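Local atomic coordinates of xylanase and alpha-amylase inhibitor protein (Scadoxus multiflorus, PDB entry 3MU7), a protein that probably inhibits xylanases and alpha-amylases and has the TIM-barrel fold of glycosyl hydrolase family 18. Residues A[152-157]-A[163-168]; A[121-126]-A[134-139]. One frame throughout, in Å; residues are numbered along the deposited sequence.

Contact 1 of 2, residues A[152-157]-A[163-168]; sequences LTAAPQ and PNLGTV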
loop_
_atom_site.group_PDB
_atom_site.type_symbol
_atom_site.label_atom_id
_atom_site.label_comp_id
_atom_site.label_asym_id
_atom_site.label_seq_id
_atom_site.Cartn_x
_atom_site.Cartn_y
_atom_site.Cartn_z
ATOM N N LEU A 152 -6.675 -7.578 1.295
ATOM C CA LEU A 152 -5.573 -7.701 0.355
ATOM C C LEU A 152 -5.605 -6.499 -0.563
ATOM O O LEU A 152 -6.645 -6.181 -1.151
ATOM C CB LEU A 152 -5.679 -8.997 -0.452
ATOM C CG LEU A 152 -5.477 -10.287 0.356
ATOM C CD1 LEU A 152 -5.857 -11.520 -0.462
ATOM C CD2 LEU A 152 -4.058 -10.390 0.891
ATOM N N THR A 153 -4.472 -5.811 -0.674
ATOM C CA THR A 153 -4.389 -4.634 -1.535
ATOM C C THR A 153 -3.185 -4.748 -2.448
ATOM O O THR A 153 -2.317 -5.593 -2.226
ATOM C CB THR A 153 -4.309 -3.331 -0.711
ATOM O OG1 THR A 153 -3.109 -3.327 0.064
ATOM C CG2 THR A 153 -5.495 -3.197 0.236
ATOM N N ALA A 154 -3.140 -3.919 -3.490
ATOM C CA ALA A 154 -2.012 -3.918 -4.418
ATOM C C ALA A 154 -1.632 -2.499 -4.816
ATOM O O ALA A 154 -2.476 -1.593 -4.828
ATOM C CB ALA A 154 -2.320 -4.754 -5.658
ATOM N N ALA A 155 -0.357 -2.326 -5.173
ATOM C CA ALA A 155 0.201 -1.030 -5.541
ATOM C C ALA A 155 0.880 -1.116 -6.909
ATOM O O ALA A 155 2.107 -1.036 -7.006
ATOM C CB ALA A 155 1.193 -0.561 -4.486
ATOM N N PRO A 156 0.088 -1.291 -7.981
ATOM C CA PRO A 156 0.683 -1.369 -9.312
ATOM C C PRO A 156 1.239 -0.020 -9.773
ATOM O O PRO A 156 0.872 1.043 -9.247
ATOM C CB PRO A 156 -0.506 -1.769 -10.187
ATOM C CG PRO A 156 -1.685 -1.158 -9.490
ATOM C CD PRO A 156 -1.386 -1.370 -8.033
ATOM N N GLN A 157 2.117 -0.080 -10.767
ATOM C CA GLN A 157 2.496 1.102 -11.524
ATOM C C GLN A 157 1.335 1.512 -12.436
ATOM O O GLN A 157 0.335 0.791 -12.540
ATOM C CB GLN A 157 3.776 0.828 -12.305
ATOM C CG GLN A 157 4.994 0.701 -11.419
ATOM C CD GLN A 157 6.242 0.436 -12.226
ATOM O OE1 GLN A 157 6.929 1.369 -12.651
ATOM N NE2 GLN A 157 6.550 -0.840 -12.437
ATOM N N PRO A 163 2.766 -4.977 -15.335
ATOM C CA PRO A 163 3.557 -6.170 -15.674
ATOM C C PRO A 163 3.774 -7.138 -14.517
ATOM O O PRO A 163 3.865 -8.344 -14.739
ATOM C CB PRO A 163 4.901 -5.586 -16.130
ATOM C CG PRO A 163 4.929 -4.217 -15.599
ATOM C CD PRO A 163 3.519 -3.737 -15.583
ATOM N N ASN A 164 3.863 -6.623 -13.294
ATOM C CA ASN A 164 4.083 -7.481 -12.130
ATOM C C ASN A 164 2.814 -8.028 -11.509
ATOM O O ASN A 164 2.791 -9.163 -11.045
ATOM C CB ASN A 164 4.911 -6.744 -11.084
ATOM C CG ASN A 164 6.264 -6.361 -11.613
ATOM O OD1 ASN A 164 7.075 -7.227 -11.931
ATOM N ND2 ASN A 164 6.501 -5.071 -11.763
ATOM N N LEU A 165 1.759 -7.216 -11.523
ATOM C CA LEU A 165 0.552 -7.500 -10.752
ATOM C C LEU A 165 -0.707 -7.633 -11.598
ATOM O O LEU A 165 -1.759 -7.984 -11.074
ATOM C CB LEU A 165 0.336 -6.406 -9.696
ATOM C CG LEU A 165 1.351 -6.298 -8.555
ATOM C CD1 LEU A 165 1.333 -4.900 -7.955
ATOM C CD2 LEU A 165 1.078 -7.347 -7.500
ATOM N N GLY A 166 -0.614 -7.353 -12.898
ATOM C CA GLY A 166 -1.803 -7.301 -13.751
ATOM C C GLY A 166 -2.646 -8.564 -13.725
ATOM O O GLY A 166 -3.866 -8.507 -13.592
ATOM N N THR A 167 -1.998 -9.716 -13.847
ATOM C CA THR A 167 -2.727 -10.983 -13.831
ATOM C C THR A 167 -3.382 -11.243 -12.474
ATOM O O THR A 167 -4.511 -11.726 -12.409
ATOM C CB THR A 167 -1.831 -12.171 -14.213
ATOM O OG1 THR A 167 -0.724 -12.256 -13.311
ATOM C CG2 THR A 167 -1.327 -12.018 -15.628
ATOM N N VAL A 168 -2.709 -10.890 -11.400
ATOM C CA VAL A 168 -3.282 -11.114 -10.075
ATOM C C VAL A 168 -4.455 -10.128 -9.819
ATOM O O VAL A 168 -5.444 -10.492 -9.301
ATOM C CB VAL A 168 -2.201 -10.951 -8.991
ATOM C CG1 VAL A 168 -2.842 -11.308 -7.674
ATOM C CG2 VAL A 168 -0.989 -11.815 -9.319
HETATM O O HOH W 1 4.820 -2.794 -11.214
#

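Contact 2 of 2, residues A[121-126]-A[134-139]; sequences IDFHIE and QLLANI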
loop_
_atom_site.group_PDB
_atom_site.type_symbol
_atom_site.label_atom_id
_atom_site.label_comp_id
_atom_site.label_asym_id
_atom_site.label_seq_id
_atom_site.Cartn_x
_atom_site.Cartn_y
_atom_site.Cartn_z
ATOM N N ILE A 121 -2.617 -7.265 3.983
ATOM C CA ILE A 121 -1.348 -7.325 3.270
ATOM C C ILE A 121 -1.452 -6.546 1.974
ATOM O O ILE A 121 -2.412 -6.715 1.215
ATOM C CB ILE A 121 -0.950 -8.798 2.942
ATOM C CG1 ILE A 121 -0.888 -9.678 4.205
ATOM C CG2 ILE A 121 0.348 -8.852 2.126
ATOM C CD1 ILE A 121 0.141 -9.248 5.235
ATOM N N ASP A 122 -0.445 -5.716 1.731
ATOM C CA ASP A 122 -0.345 -4.906 0.525
ATOM C C ASP A 122 0.738 -5.469 -0.393
ATOM O O ASP A 122 1.881 -5.657 0.026
ATOM C CB ASP A 122 -0.008 -3.470 0.930
ATOM C CG ASP A 122 0.231 -2.561 -0.247
ATOM O OD1 ASP A 122 -0.715 -2.340 -1.032
ATOM O OD2 ASP A 122 1.360 -2.041 -0.369
ATOM N N PHE A 123 0.374 -5.743 -1.643
ATOM C CA PHE A 123 1.306 -6.282 -2.645
ATOM C C PHE A 123 1.953 -5.111 -3.386
ATOM O O PHE A 123 1.375 -4.570 -4.342
ATOM C CB PHE A 123 0.562 -7.143 -3.675
ATOM C CG PHE A 123 0.211 -8.543 -3.221
ATOM C CD1 PHE A 123 0.430 -9.616 -4.079
ATOM C CD2 PHE A 123 -0.363 -8.793 -1.973
ATOM C CE1 PHE A 123 0.076 -10.921 -3.712
ATOM C CE2 PHE A 123 -0.710 -10.097 -1.598
ATOM C CZ PHE A 123 -0.488 -11.160 -2.472
ATOM N N HIS A 124 3.145 -4.713 -2.965
ATOM C CA HIS A 124 3.891 -3.636 -3.639
ATOM C C HIS A 124 5.024 -4.283 -4.450
ATOM O O HIS A 124 6.213 -4.030 -4.235
ATOM C CB HIS A 124 4.417 -2.633 -2.602
ATOM C CG HIS A 124 4.906 -1.332 -3.175
ATOM N ND1 HIS A 124 4.286 -0.132 -2.899
ATOM C CD2 HIS A 124 5.957 -1.035 -3.978
ATOM C CE1 HIS A 124 4.931 0.846 -3.510
ATOM N NE2 HIS A 124 5.949 0.326 -4.170
ATOM N N ILE A 125 4.629 -5.130 -5.395
ATOM C CA ILE A 125 5.569 -5.921 -6.182
ATOM C C ILE A 125 6.014 -5.111 -7.385
ATOM O O ILE A 125 5.224 -4.853 -8.297
ATOM C CB ILE A 125 4.948 -7.272 -6.610
ATOM C CG1 ILE A 125 4.391 -8.038 -5.394
ATOM C CG2 ILE A 125 5.950 -8.100 -7.412
ATOM C CD1 ILE A 125 5.367 -8.213 -4.220
ATOM N N GLU A 126 7.286 -4.724 -7.376
ATOM C CA GLU A 126 7.822 -3.783 -8.347
ATOM C C GLU A 126 8.747 -4.439 -9.372
ATOM O O GLU A 126 9.173 -3.789 -10.323
ATOM C CB GLU A 126 8.528 -2.634 -7.614
ATOM C CG GLU A 126 8.807 -1.397 -8.469
ATOM C CD GLU A 126 7.532 -0.626 -8.897
ATOM O OE1 GLU A 126 6.739 -0.205 -7.994
ATOM O OE2 GLU A 126 7.358 -0.433 -10.084
ATOM N N GLN A 134 0.130 -14.924 -8.040
ATOM C CA GLN A 134 -1.253 -15.386 -8.089
ATOM C C GLN A 134 -1.501 -16.481 -7.047
ATOM O O GLN A 134 -2.490 -16.431 -6.324
ATOM C CB GLN A 134 -1.649 -15.848 -9.497
ATOM C CG GLN A 134 -3.074 -16.397 -9.603
ATOM C CD GLN A 134 -4.158 -15.343 -9.443
ATOM O OE1 GLN A 134 -3.889 -14.148 -9.347
ATOM N NE2 GLN A 134 -5.400 -15.789 -9.417
ATOM N N LEU A 135 -0.603 -17.459 -6.965
ATOM C CA LEU A 135 -0.720 -18.501 -5.947
ATOM C C LEU A 135 -0.643 -17.929 -4.525
ATOM O O LEU A 135 -1.404 -18.335 -3.657
ATOM C CB LEU A 135 0.331 -19.597 -6.150
ATOM C CG LEU A 135 0.313 -20.771 -5.160
ATOM C CD1 LEU A 135 -1.025 -21.504 -5.139
ATOM C CD2 LEU A 135 1.442 -21.735 -5.467
ATOM N N LEU A 136 0.269 -16.984 -4.297
ATOM C CA LEU A 136 0.352 -16.327 -3.001
ATOM C C LEU A 136 -0.985 -15.680 -2.639
ATOM O O LEU A 136 -1.495 -15.874 -1.532
ATOM C CB LEU A 136 1.456 -15.273 -2.998
ATOM C CG LEU A 136 1.549 -14.411 -1.735
ATOM C CD1 LEU A 136 1.929 -15.246 -0.517
ATOM C CD2 LEU A 136 2.544 -13.293 -1.936
ATOM N N ALA A 137 -1.548 -14.916 -3.575
ATOM C CA ALA A 137 -2.850 -14.299 -3.357
ATOM C C ALA A 137 -3.933 -15.351 -3.130
ATOM O O ALA A 137 -4.786 -15.174 -2.269
ATOM C CB ALA A 137 -3.218 -13.384 -4.512
ATOM N N ASN A 138 -3.895 -16.445 -3.892
ATOM C CA ASN A 138 -4.878 -17.518 -3.719
ATOM C C ASN A 138 -4.850 -18.107 -2.318
ATOM O O ASN A 138 -5.892 -18.352 -1.717
ATOM C CB ASN A 138 -4.665 -18.639 -4.739
ATOM C CG ASN A 138 -5.099 -18.272 -6.132
ATOM O OD1 ASN A 138 -5.812 -17.302 -6.356
ATOM N ND2 ASN A 138 -4.676 -19.076 -7.082
ATOM N N ILE A 139 -3.652 -18.342 -1.802
ATOM C CA ILE A 139 -3.526 -18.942 -0.483
ATOM C C ILE A 139 -3.932 -17.952 0.614
ATOM O O ILE A 139 -4.684 -18.304 1.520
ATOM C CB ILE A 139 -2.121 -19.539 -0.241
ATOM C CG1 ILE A 139 -1.798 -20.592 -1.311
ATOM C CG2 ILE A 139 -2.039 -20.148 1.157
ATOM C CD1 ILE A 139 -0.370 -21.098 -1.281
#

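Contact 1 of 2, residues A[152-157]-A[163-168]
Leu165 makes the apolar contact here, and it does so with one methyl. Its CG stands beside the backbone N, anti to the carbonyl carbon (chi1 -67°), and from there CD1 reaches the chain where strand 151-154 gives way to its loop. CD1 sits 3.8 Å from Pro156 N and equally near Pro156 CA, with Ala155 C at 4.0 Å, so it rests against the backbone of the bend more than against side chains. The side-chain part is looser: Ala154 CB and Pro156 CB each lie 4.3 Å from Leu165 CD1. Leu165 also touches Phe123 and Ile125 of the neighbouring strand, so this buried leucine packs beyond the C-terminal end of strand 151-154 and against strand 120-125.

The polar part lies at the other end and passes through a water. Gln157 NE2 and Asn164 ND2 each donate to the same water at 2.9 Å, and the two bonds meet at its oxygen at about 96°. Asn164 OD1 is turned elsewhere, to a weak bond with Gly129 N. The Asp162 carboxylate ties the backbones as well: OD2 takes the N-H of Gln157 and OD1 that of Leu165, across the short connection that leads from the strand to helix 166-170 in this beta-alpha-beta unit.

No hydrogen bond joins the segments directly. Both amides present N-H groups, and two such donors cannot pair with each other; a water accepting from both settles the mismatch, so the polar half of the contact depends on that water, while the leucine half is apolar packing alone.

Contact 2 of 2, residues A[121-126]-A[134-139]
Phe123 points its ring from strand 120-125 at helix 133-144 and touches it with the far end, CZ and CE1. With CG beside the backbone N (chi1 -79°), the ring extends out of the strand until CZ lies 3.7 Å from Leu136 CD2 and 3.9 Å from Leu136 CG. CE1 stays near the same methyl, 3.9 Å from Leu136 CD2. Ring and leucine branch pass on opposed courses, the branch coming in obliquely to the ring. Leu136 gets there with CG anti to its backbone N (chi1 174°), which carries CD2 off the helix and in alongside the aromatic.

One residue further on, Ala137 meets the same ring end with its backbone as well as its methyl: Phe123 CZ is 4.0 Å from Ala137 CA and 4.1 Å from Ala137 CB. With only a methyl at Ala137, the ring end comes up to the helix backbone. This is the layer between barrel and helix in a TIM barrel, within the unit of strand 120-125, helix 133-144 and strand 151-154. This part of the chain carries an altered form of the family 18 DxxDxDxE signature, His124 standing where active chitinases usually have the last aspartate. Asp122 bonds to Tyr8, Ser73, Thr153 and Trp178, whereas Phe123 serves the outer layer. Cutting the Phe123 ring back to an alanine is likely to open a gap in front of Leu136 and Ala137 and leave the Leu136 branch freer to turn. Phe174 meets the Phe123 ring edge-to-face, and Ile74 and Leu140 also touch this side chain.

Contact 2 closes before contact 1 opens along the chain: strand 120-125, helix 133-144, strand 151-154 and helix 166-170 follow in that order, so the contacts belong to successive beta-alpha units of the barrel. Their centres are 8 Å apart, on the same side of the chain's centre. Strands 120-125 and 151-154 are parallel neighbours in the sheet, joined among other bonds by a probable hydrogen bond from Phe123 N to Thr153 O (2.8 Å). On the helix side, the Leu165-Phe123 pair joins the two contacts, and Val168 packs on Gln134 and Ala137. Together they pack two consecutive helical elements onto adjacent barrel strands.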